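Local coordinates for muramidase (Sodiomyces alcalophilus, PDB 6ZM8), which probably cleaves bacterial peptidoglycan, as a fungal lysozyme (muramidase) of glycoside hydrolase family 25, at residues Gly172-Lys184 with Ser191-Leu204. Residues are numbered along the deposited sequence; the frame is centred on the assembly and turned at random.
Sequences GWGFYTFWQYNDK and SNWFNGDASRLRAL
W179 and W193 face each other as a hydrogen-bonded pair, N to O both ways, where strands 178-182 and 191-194 run antiparallel at 150° as a beta hairpin. The hairpin belongs to the curled sheet of this GH25 barrel, with strand 157-160 beside one strand and strand 2-7 beside the other. Between Q180 and N182 the register slips by one residue, a beta bulge: S191 O accepts from Y181 N, while S191 N donates to N182 O.

Y181 lies in the bulge; with CG between its backbone N and carbonyl carbon (chi1 66°), its phenol lies flat against the W193 pyrrole ring in an offset stack, centroids 3.8 Å apart. S191 CB covers the opposite face of the phenol, and a water links Y181 OH to N192 O. A leucine in place of Y181 would probably leave the W193 indole without its stacking partner and the water without its phenol contact. W179 CE3 meets the edge of the W193 indole, 3.6 Å from W193 CD1.

On the face that carries F178, Q180, N192 and F194, F178 CZ packs on L204 CD2 at 3.7 Å and F194 lies obliquely beside F178, while Q180 NE2 and N192 ND2 both donate to D6 OD2, and Q180 OE1 is hydrogen-bonded to the hydroxyls of Y162 and Y135. Beyond the strand, N195 ND2 binds Y176 O in plane at 2.9 Å. At the other end, N182 OD1 takes S191 OG (2.7 Å) and K184 N (2.8 Å) from opposite faces of its amide.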
ATOM      1  N   GLY A 172     -16.074  -5.488   6.456  1.00  8.45           N
ATOM      2  CA  GLY A 172     -16.447  -4.230   5.813  1.00  9.67           C
ATOM      3  C   GLY A 172     -16.187  -4.209   4.328  1.00  8.28           C
ATOM      4  O   GLY A 172     -16.897  -3.531   3.584  1.00 10.04           O
ATOM      5  N   TRP A 173     -15.141  -4.896   3.869  1.00  7.36           N
ATOM      6  CA  TRP A 173     -14.808  -4.871   2.453  1.00  7.46           C
ATOM      7  C   TRP A 173     -15.534  -5.991   1.708  1.00  7.70           C
ATOM      8  O   TRP A 173     -15.372  -7.173   2.033  1.00  9.11           O
ATOM      9  CB  TRP A 173     -13.298  -5.021   2.230  1.00  7.04           C
ATOM     10  CG  TRP A 173     -12.505  -3.781   2.470  1.00  6.56           C
ATOM     11  CD1 TRP A 173     -12.360  -2.756   1.574  1.00  6.93           C
ATOM     12  CD2 TRP A 173     -11.713  -3.413   3.617  1.00  6.34           C
ATOM     13  NE1 TRP A 173     -11.520  -1.797   2.073  1.00  6.61           N
ATOM     14  CE2 TRP A 173     -11.090  -2.178   3.313  1.00  6.48           C
ATOM     15  CE3 TRP A 173     -11.441  -4.021   4.856  1.00  6.76           C
ATOM     16  CZ2 TRP A 173     -10.202  -1.557   4.191  1.00  6.71           C
ATOM     17  CZ3 TRP A 173     -10.562  -3.394   5.728  1.00  6.97           C
ATOM     18  CH2 TRP A 173      -9.943  -2.182   5.389  1.00  6.96           C
ATOM     19  N   GLY A 174     -16.272  -5.621   0.671  1.00  8.30           N
ATOM     20  CA  GLY A 174     -16.929  -6.614  -0.163  1.00  9.11           C
ATOM     21  C   GLY A 174     -16.020  -7.248  -1.189  1.00  8.53           C
ATOM     22  O   GLY A 174     -16.364  -8.275  -1.765  1.00 10.01           O
ATOM     23  N   PHE A 175     -14.863  -6.635  -1.425  1.00  8.07           N
ATOM     24  CA  PHE A 175     -13.952  -7.075  -2.478  1.00  8.24           C
ATOM     25  C   PHE A 175     -12.587  -6.480  -2.178  1.00  6.96           C
ATOM     26  O   PHE A 175     -12.462  -5.444  -1.529  1.00  7.33           O
ATOM     27  CB  PHE A 175     -14.412  -6.613  -3.869  1.00  8.77           C
ATOM     28  CG  PHE A 175     -14.629  -5.140  -3.977  1.00  8.78           C
ATOM     29  CD1 PHE A 175     -15.878  -4.592  -3.673  1.00 10.72           C
ATOM     30  CD2 PHE A 175     -13.603  -4.273  -4.363  1.00  8.69           C
ATOM     31  CE1 PHE A 175     -16.080  -3.226  -3.768  1.00 12.14           C
ATOM     32  CE2 PHE A 175     -13.797  -2.904  -4.433  1.00 10.02           C
ATOM     33  CZ  PHE A 175     -15.055  -2.378  -4.153  1.00 12.27           C
ATOM     34  N   TYR A 176     -11.558  -7.154  -2.688  1.00  6.89           N
ATOM     35  CA  TYR A 176     -10.218  -6.594  -2.693  0.70  6.00           C
ATOM     36  C   TYR A 176     -10.070  -5.648  -3.896  1.00  5.58           C
ATOM     37  O   TYR A 176     -10.664  -5.890  -4.952  1.00  6.14           O
ATOM     38  CB  TYR A 176      -9.108  -7.665  -2.699  0.70  6.68           C
ATOM     39  CG  TYR A 176      -8.853  -8.428  -3.999  0.70  6.41           C
ATOM     40  CD1 TYR A 176      -8.033  -7.892  -4.973  0.70  6.44           C
ATOM     41  CD2 TYR A 176      -9.367  -9.705  -4.244  0.70  7.81           C
ATOM     42  CE1 TYR A 176      -7.719  -8.573  -6.133  0.70  7.23           C
ATOM     43  CE2 TYR A 176      -9.087 -10.394  -5.411  0.70  8.09           C
ATOM     44  CZ  TYR A 176      -8.240  -9.832  -6.356  0.70  8.28           C
ATOM     45  OH  TYR A 176      -7.880 -10.463  -7.512  0.70 10.12           O
ATOM     46  N   THR A 177      -9.220  -4.632  -3.737  1.00  5.33           N
ATOM     47  CA  THR A 177      -8.762  -3.837  -4.866  1.00  5.28           C
ATOM     48  C   THR A 177      -7.453  -4.391  -5.410  1.00  4.92           C
ATOM     49  O   THR A 177      -7.292  -4.563  -6.628  1.00  5.54           O
ATOM     50  CB  THR A 177      -8.693  -2.355  -4.469  1.00  5.61           C
ATOM     51  OG1 THR A 177     -10.024  -1.901  -4.187  1.00  6.39           O
ATOM     52  CG2 THR A 177      -8.127  -1.500  -5.587  1.00  6.28           C
ATOM     53  N   PHE A 178      -6.500  -4.673  -4.505  1.00  4.87           N
ATOM     54  CA  PHE A 178      -5.282  -5.389  -4.872  1.00  4.75           C
ATOM     55  C   PHE A 178      -5.181  -6.637  -3.975  1.00  4.64           C
ATOM     56  O   PHE A 178      -5.575  -6.598  -2.813  1.00  4.90           O
ATOM     57  CB  PHE A 178      -4.033  -4.518  -4.649  1.00  4.88           C
ATOM     58  CG  PHE A 178      -4.017  -3.250  -5.477  1.00  5.08           C
ATOM     59  CD1 PHE A 178      -3.656  -3.286  -6.816  1.00  5.57           C
ATOM     60  CD2 PHE A 178      -4.347  -2.028  -4.895  1.00  5.68           C
ATOM     61  CE1 PHE A 178      -3.590  -2.110  -7.555  1.00  6.04           C
ATOM     62  CE2 PHE A 178      -4.297  -0.863  -5.636  1.00  6.26           C
ATOM     63  CZ  PHE A 178      -3.907  -0.904  -6.971  1.00  6.06           C
ATOM     64  N   TRP A 179      -4.564  -7.679  -4.527  1.00  4.86           N
ATOM     65  CA  TRP A 179      -4.281  -8.918  -3.791  1.00  4.64           C
ATOM     66  C   TRP A 179      -2.817  -9.263  -4.031  1.00  4.60           C
ATOM     67  O   TRP A 179      -2.402  -9.507  -5.174  1.00  5.07           O
ATOM     68  CB  TRP A 179      -5.188 -10.057  -4.282  1.00  5.39           C
ATOM     69  CG  TRP A 179      -4.835 -11.416  -3.746  1.00  5.47           C
ATOM     70  CD1 TRP A 179      -4.139 -11.768  -2.627  1.00  5.62           C
ATOM     71  CD2 TRP A 179      -5.174 -12.651  -4.418  1.00  6.00           C
ATOM     72  NE1 TRP A 179      -4.037 -13.125  -2.534  1.00  5.76           N
ATOM     73  CE2 TRP A 179      -4.634 -13.699  -3.630  1.00  6.05           C
ATOM     74  CE3 TRP A 179      -5.857 -12.976  -5.592  1.00  6.69           C
ATOM     75  CZ2 TRP A 179      -4.705 -15.039  -4.011  1.00  7.40           C
ATOM     76  CZ3 TRP A 179      -5.941 -14.285  -5.971  1.00  8.18           C
ATOM     77  CH2 TRP A 179      -5.360 -15.302  -5.189  1.00  8.67           C
ATOM     78  N   GLN A 180      -2.029  -9.238  -2.950  1.00  4.59           N
ATOM     79  CA  GLN A 180      -0.632  -9.670  -2.981  1.00  4.59           C
ATOM     80  C   GLN A 180      -0.638 -11.194  -2.762  1.00  4.70           C
ATOM     81  O   GLN A 180      -0.955 -11.668  -1.677  1.00  5.14           O
ATOM     82  CB  GLN A 180       0.175  -8.985  -1.890  1.00  4.53           C
ATOM     83  CG  GLN A 180       1.679  -9.101  -2.141  1.00  4.83           C
ATOM     84  CD  GLN A 180       2.414  -8.511  -0.954  1.00  5.02           C
ATOM     85  OE1 GLN A 180       2.369  -9.093   0.150  1.00  5.54           O
ATOM     86  NE2 GLN A 180       3.010  -7.351  -1.122  1.00  5.86           N
ATOM     87  N   TYR A 181      -0.303 -11.921  -3.833  1.00  5.18           N
ATOM     88  CA  TYR A 181      -0.523 -13.365  -3.872  1.00  5.44           C
ATOM     89  C   TYR A 181       0.775 -14.182  -3.860  1.00  5.38           C
ATOM     90  O   TYR A 181       0.698 -15.392  -3.692  1.00  6.05           O
ATOM     91  CB  TYR A 181      -1.444 -13.766  -5.035  1.00  5.91           C
ATOM     92  CG  TYR A 181      -0.854 -13.531  -6.402  1.00  5.87           C
ATOM     93  CD1 TYR A 181      -0.905 -12.274  -7.015  1.00  5.85           C
ATOM     94  CD2 TYR A 181      -0.254 -14.565  -7.102  1.00  6.62           C
ATOM     95  CE1 TYR A 181      -0.349 -12.064  -8.276  1.00  5.96           C
ATOM     96  CE2 TYR A 181       0.291 -14.371  -8.355  1.00  6.61           C
ATOM     97  CZ  TYR A 181       0.268 -13.108  -8.936  1.00  6.36           C
ATOM     98  OH  TYR A 181       0.862 -12.954 -10.157  1.00  7.16           O
ATOM     99  N   ASN A 182       1.939 -13.535  -3.990  1.00  5.28           N
ATOM    100  CA  ASN A 182       3.195 -14.219  -3.719  1.00  5.66           C
ATOM    101  C   ASN A 182       4.255 -13.163  -3.409  1.00  5.47           C
ATOM    102  O   ASN A 182       4.051 -11.976  -3.624  1.00  5.58           O
ATOM    103  CB  ASN A 182       3.613 -15.182  -4.861  1.00  6.17           C
ATOM    104  CG  ASN A 182       3.988 -14.483  -6.142  1.00  5.98           C
ATOM    105  OD1 ASN A 182       4.793 -13.539  -6.150  1.00  6.14           O
ATOM    106  ND2 ASN A 182       3.437 -14.953  -7.249  1.00  7.07           N
ATOM    107  N   ASP A 183       5.384 -13.665  -2.893  1.00  6.09           N
ATOM    108  CA  ASP A 183       6.589 -12.871  -2.668  1.00  6.33           C
ATOM    109  C   ASP A 183       7.712 -13.278  -3.622  1.00  6.81           C
ATOM    110  O   ASP A 183       8.910 -13.236  -3.251  1.00  8.25           O
ATOM    111  CB  ASP A 183       7.025 -12.870  -1.225  1.00  7.44           C
ATOM    112  CG  ASP A 183       7.346 -14.225  -0.643  1.00  8.88           C
ATOM    113  OD1 ASP A 183       7.291 -15.217  -1.354  1.00  9.85           O
ATOM    114  OD2 ASP A 183       7.680 -14.272   0.566  1.00 11.71           O
ATOM    115  N   LYS A 184       7.323 -13.617  -4.851  1.00  6.71           N
ATOM    116  CA  LYS A 184       8.210 -14.226  -5.835  1.00  7.80           C
ATOM    117  C   LYS A 184       8.086 -13.519  -7.182  1.00  7.01           C
ATOM    118  O   LYS A 184       8.118 -14.163  -8.235  1.00  8.17           O
ATOM    119  CB  LYS A 184       7.927 -15.723  -5.979  1.00 10.87           C
ATOM    120  CG  LYS A 184       8.079 -16.542  -4.736  1.00 14.33           C
ATOM    121  CD  LYS A 184       7.562 -17.947  -4.938  1.00 21.05           C
ATOM    122  CE  LYS A 184       7.901 -18.854  -3.784  1.00 26.87           C
ATOM    123  NZ  LYS A 184       7.297 -20.183  -3.959  1.00 26.18           N
ATOM    124  N   SER A 191       4.172 -10.118  -5.932  1.00  5.02           N
ATOM    125  CA  SER A 191       3.254 -10.055  -7.057  1.00  4.85           C
ATOM    126  C   SER A 191       1.846  -9.708  -6.581  1.00  4.71           C
ATOM    127  O   SER A 191       1.391 -10.233  -5.564  1.00  5.00           O
ATOM    128  CB  SER A 191       3.189 -11.391  -7.797  1.00  5.34           C
ATOM    129  OG  SER A 191       4.493 -11.795  -8.218  1.00  5.85           O
ATOM    130  N   ASN A 192       1.171  -8.865  -7.368  1.00  4.86           N
ATOM    131  CA  ASN A 192      -0.174  -8.408  -7.062  1.00  4.83           C
ATOM    132  C   ASN A 192      -1.099  -8.595  -8.268  1.00  4.93           C
ATOM    133  O   ASN A 192      -0.699  -8.487  -9.424  1.00  5.79           O
ATOM    134  CB  ASN A 192      -0.184  -6.905  -6.732  1.00  4.99           C
ATOM    135  CG  ASN A 192       0.661  -6.628  -5.507  1.00  4.74           C
ATOM    136  OD1 ASN A 192       0.372  -7.128  -4.426  1.00  5.05           O
ATOM    137  ND2 ASN A 192       1.723  -5.832  -5.682  1.00  5.58           N
ATOM    138  N   TRP A 193      -2.384  -8.768  -7.944  1.00  4.94           N
ATOM    139  CA  TRP A 193      -3.480  -8.592  -8.896  1.00  5.40           C
ATOM    140  C   TRP A 193      -4.250  -7.342  -8.533  1.00  5.37           C
ATOM    141  O   TRP A 193      -4.543  -7.106  -7.356  1.00  6.20           O
ATOM    142  CB  TRP A 193      -4.461  -9.763  -8.860  1.00  5.97           C
ATOM    143  CG  TRP A 193      -3.886 -11.085  -9.265  1.00  6.22           C
ATOM    144  CD1 TRP A 193      -3.846 -12.216  -8.515  1.00  6.48           C
ATOM    145  CD2 TRP A 193      -3.251 -11.438 -10.517  1.00  6.93           C
ATOM    146  NE1 TRP A 193      -3.266 -13.251  -9.197  1.00  7.05           N
ATOM    147  CE2 TRP A 193      -2.838 -12.801 -10.414  1.00  7.04           C
ATOM    148  CE3 TRP A 193      -2.975 -10.745 -11.698  1.00  8.05           C
ATOM    149  CZ2 TRP A 193      -2.159 -13.459 -11.453  1.00  8.15           C
ATOM    150  CZ3 TRP A 193      -2.302 -11.396 -12.717  1.00  9.08           C
ATOM    151  CH2 TRP A 193      -1.912 -12.730 -12.597  1.00  8.87           C
ATOM    152  N   PHE A 194      -4.645  -6.587  -9.554  1.00  5.69           N
ATOM    153  CA  PHE A 194      -5.662  -5.546  -9.425  1.00  5.49           C
ATOM    154  C   PHE A 194      -6.990  -6.127  -9.899  1.00  5.90           C
ATOM    155  O   PHE A 194      -7.084  -6.699 -10.990  1.00  6.63           O
ATOM    156  CB  PHE A 194      -5.291  -4.322 -10.288  1.00  6.02           C
ATOM    157  CG  PHE A 194      -6.424  -3.322 -10.379  1.00  5.98           C
ATOM    158  CD1 PHE A 194      -6.757  -2.512  -9.310  1.00  6.27           C
ATOM    159  CD2 PHE A 194      -7.168  -3.207 -11.562  1.00  6.56           C
ATOM    160  CE1 PHE A 194      -7.799  -1.597  -9.417  1.00  6.57           C
ATOM    161  CE2 PHE A 194      -8.202  -2.290 -11.665  1.00  6.86           C
ATOM    162  CZ  PHE A 194      -8.517  -1.492 -10.604  1.00  6.96           C
ATOM    163  N   ASN A 195      -8.029  -5.942  -9.064  1.00  6.18           N
ATOM    164  CA  ASN A 195      -9.360  -6.506  -9.304  1.00  6.88           C
ATOM    165  C   ASN A 195     -10.204  -5.582 -10.177  1.00  7.79           C
ATOM    166  O   ASN A 195     -11.172  -5.016  -9.711  1.00 12.19           O
ATOM    167  CB  ASN A 195     -10.040  -6.728  -7.958  1.00  7.83           C
ATOM    168  CG  ASN A 195     -11.337  -7.459  -8.032  1.00 10.52           C
ATOM    169  OD1 ASN A 195     -11.664  -8.038  -9.077  1.00 15.70           O
ATOM    170  ND2 ASN A 195     -12.065  -7.444  -6.944  1.00 11.04           N
ATOM    171  N   GLY A 196      -9.880  -5.504 -11.431  1.00  8.11           N
ATOM    172  CA  GLY A 196     -10.637  -4.701 -12.358  1.00  8.52           C
ATOM    173  C   GLY A 196      -9.927  -4.591 -13.679  1.00  7.99           C
ATOM    174  O   GLY A 196      -8.865  -5.195 -13.883  1.00  9.01           O
ATOM    175  N   ASP A 197     -10.540  -3.840 -14.574  1.00  8.06           N
ATOM    176  CA  ASP A 197     -10.015  -3.623 -15.914  1.00  7.83           C
ATOM    177  C   ASP A 197      -9.220  -2.335 -15.978  1.00  7.19           C
ATOM    178  O   ASP A 197      -9.041  -1.601 -15.012  1.00  7.36           O
ATOM    179  CB  ASP A 197     -11.160  -3.723 -16.941  1.00  8.60           C
ATOM    180  CG  ASP A 197     -12.147  -2.584 -16.872  1.00  9.47           C
ATOM    181  OD1 ASP A 197     -11.894  -1.547 -16.249  1.00 10.08           O
ATOM    182  OD2 ASP A 197     -13.215  -2.744 -17.553  1.00 12.99           O
ATOM    183  N   ALA A 198      -8.705  -2.054 -17.201  1.00  7.20           N
ATOM    184  CA  ALA A 198      -7.793  -0.921 -17.360  1.00  7.66           C
ATOM    185  C   ALA A 198      -8.480   0.390 -17.035  1.00  7.43           C
ATOM    186  O   ALA A 198      -7.860   1.289 -16.440  1.00  7.74           O
ATOM    187  CB  ALA A 198      -7.219  -0.918 -18.746  1.00  9.04           C
ATOM    188  N   SER A 199      -9.746   0.529 -17.423  0.50  8.03           N
ATOM    189  CA  SER A 199     -10.512   1.731 -17.114  0.50  8.82           C
ATOM    190  C   SER A 199     -10.619   1.956 -15.614  0.50  8.28           C
ATOM    191  O   SER A 199     -10.590   3.085 -15.119  0.50  8.05           O
ATOM    192  CB  SER A 199     -11.914   1.617 -17.719  0.50 10.80           C
ATOM    193  OG  SER A 199     -12.691   2.769 -17.408  0.50 13.96           O
ATOM    194  N   ARG A 200     -10.827   0.886 -14.888  1.00  7.74           N
ATOM    195  CA  ARG A 200     -10.980   0.989 -13.437  1.00  7.93           C
ATOM    196  C   ARG A 200      -9.659   1.278 -12.748  1.00  6.77           C
ATOM    197  O   ARG A 200      -9.631   1.988 -11.746  1.00  7.33           O
ATOM    198  CB  ARG A 200     -11.614  -0.279 -12.893  1.00  9.39           C
ATOM    199  CG  ARG A 200     -13.093  -0.385 -13.183  1.00 16.61           C
ATOM    200  CD  ARG A 200     -13.952   0.720 -12.546  1.00 23.05           C
ATOM    201  NE  ARG A 200     -13.958   0.663 -11.068  1.00 28.62           N
ATOM    202  CZ  ARG A 200     -14.969   0.154 -10.349  1.00 27.83           C
ATOM    203  NH1 ARG A 200     -16.031  -0.298 -10.997  1.00 28.47           N
ATOM    204  NH2 ARG A 200     -14.938   0.103  -9.011  1.00 26.44           N
ATOM    205  N   LEU A 201      -8.551   0.742 -13.278  1.00  6.54           N
ATOM    206  CA  LEU A 201      -7.235   1.074 -12.710  1.00  6.28           C
ATOM    207  C   LEU A 201      -6.937   2.567 -12.923  1.00  6.26           C
ATOM    208  O   LEU A 201      -6.445   3.246 -12.018  1.00  6.53           O
ATOM    209  CB  LEU A 201      -6.160   0.162 -13.323  1.00  6.35           C
ATOM    210  CG  LEU A 201      -4.749   0.362 -12.790  1.00  6.49           C
ATOM    211  CD1 LEU A 201      -4.673   0.172 -11.268  1.00  7.19           C
ATOM    212  CD2 LEU A 201      -3.810  -0.602 -13.500  1.00  7.45           C
ATOM    213  N   ARG A 202      -7.233   3.049 -14.126  1.00  6.81           N
ATOM    214  CA  ARG A 202      -7.060   4.471 -14.394  0.50  6.85           C
ATOM    215  C   ARG A 202      -7.958   5.302 -13.467  1.00  6.94           C
ATOM    216  O   ARG A 202      -7.517   6.356 -12.973  1.00  7.18           O
ATOM    217  CB  ARG A 202      -7.374   4.755 -15.850  0.50  6.93           C
ATOM    218  CG  ARG A 202      -7.320   6.193 -16.252  0.50  7.07           C
ATOM    219  CD  ARG A 202      -5.868   6.552 -16.492  0.50 10.42           C
ATOM    220  NE  ARG A 202      -5.380   5.919 -17.725  0.50 12.24           N
ATOM    221  CZ  ARG A 202      -4.128   5.502 -17.962  0.50 12.80           C
ATOM    222  NH1 ARG A 202      -3.128   5.830 -17.163  0.50 14.61           N
ATOM    223  NH2 ARG A 202      -3.857   4.896 -19.113  0.50 16.95           N
ATOM    224  N   ALA A 203      -9.198   4.858 -13.233  1.00  7.14           N
ATOM    225  CA  ALA A 203     -10.098   5.601 -12.337  1.00  7.64           C
ATOM    226  C   ALA A 203      -9.551   5.651 -10.917  1.00  7.12           C
ATOM    227  O   ALA A 203      -9.681   6.666 -10.236  1.00  7.79           O
ATOM    228  CB  ALA A 203     -11.483   4.999 -12.363  1.00  9.07           C
ATOM    229  N   LEU A 204      -8.930   4.560 -10.458  1.00  6.70           N
ATOM    230  CA  LEU A 204      -8.309   4.567  -9.124  1.00  6.50           C
ATOM    231  C   LEU A 204      -7.166   5.556  -9.092  1.00  6.06           C
ATOM    232  O   LEU A 204      -7.023   6.342  -8.146  1.00  6.64           O
ATOM    233  CB  LEU A 204      -7.837   3.151  -8.774  1.00  6.66           C
ATOM    234  CG  LEU A 204      -7.075   3.054  -7.448  1.00  7.15           C
ATOM    235  CD1 LEU A 204      -7.981   3.417  -6.265  1.00  8.83           C
ATOM    236  CD2 LEU A 204      -6.532   1.652  -7.280  1.00  8.15           C
TER
HETATM  237  O   HOH W   1       0.988 -10.420 -10.949  1.00  9.49           O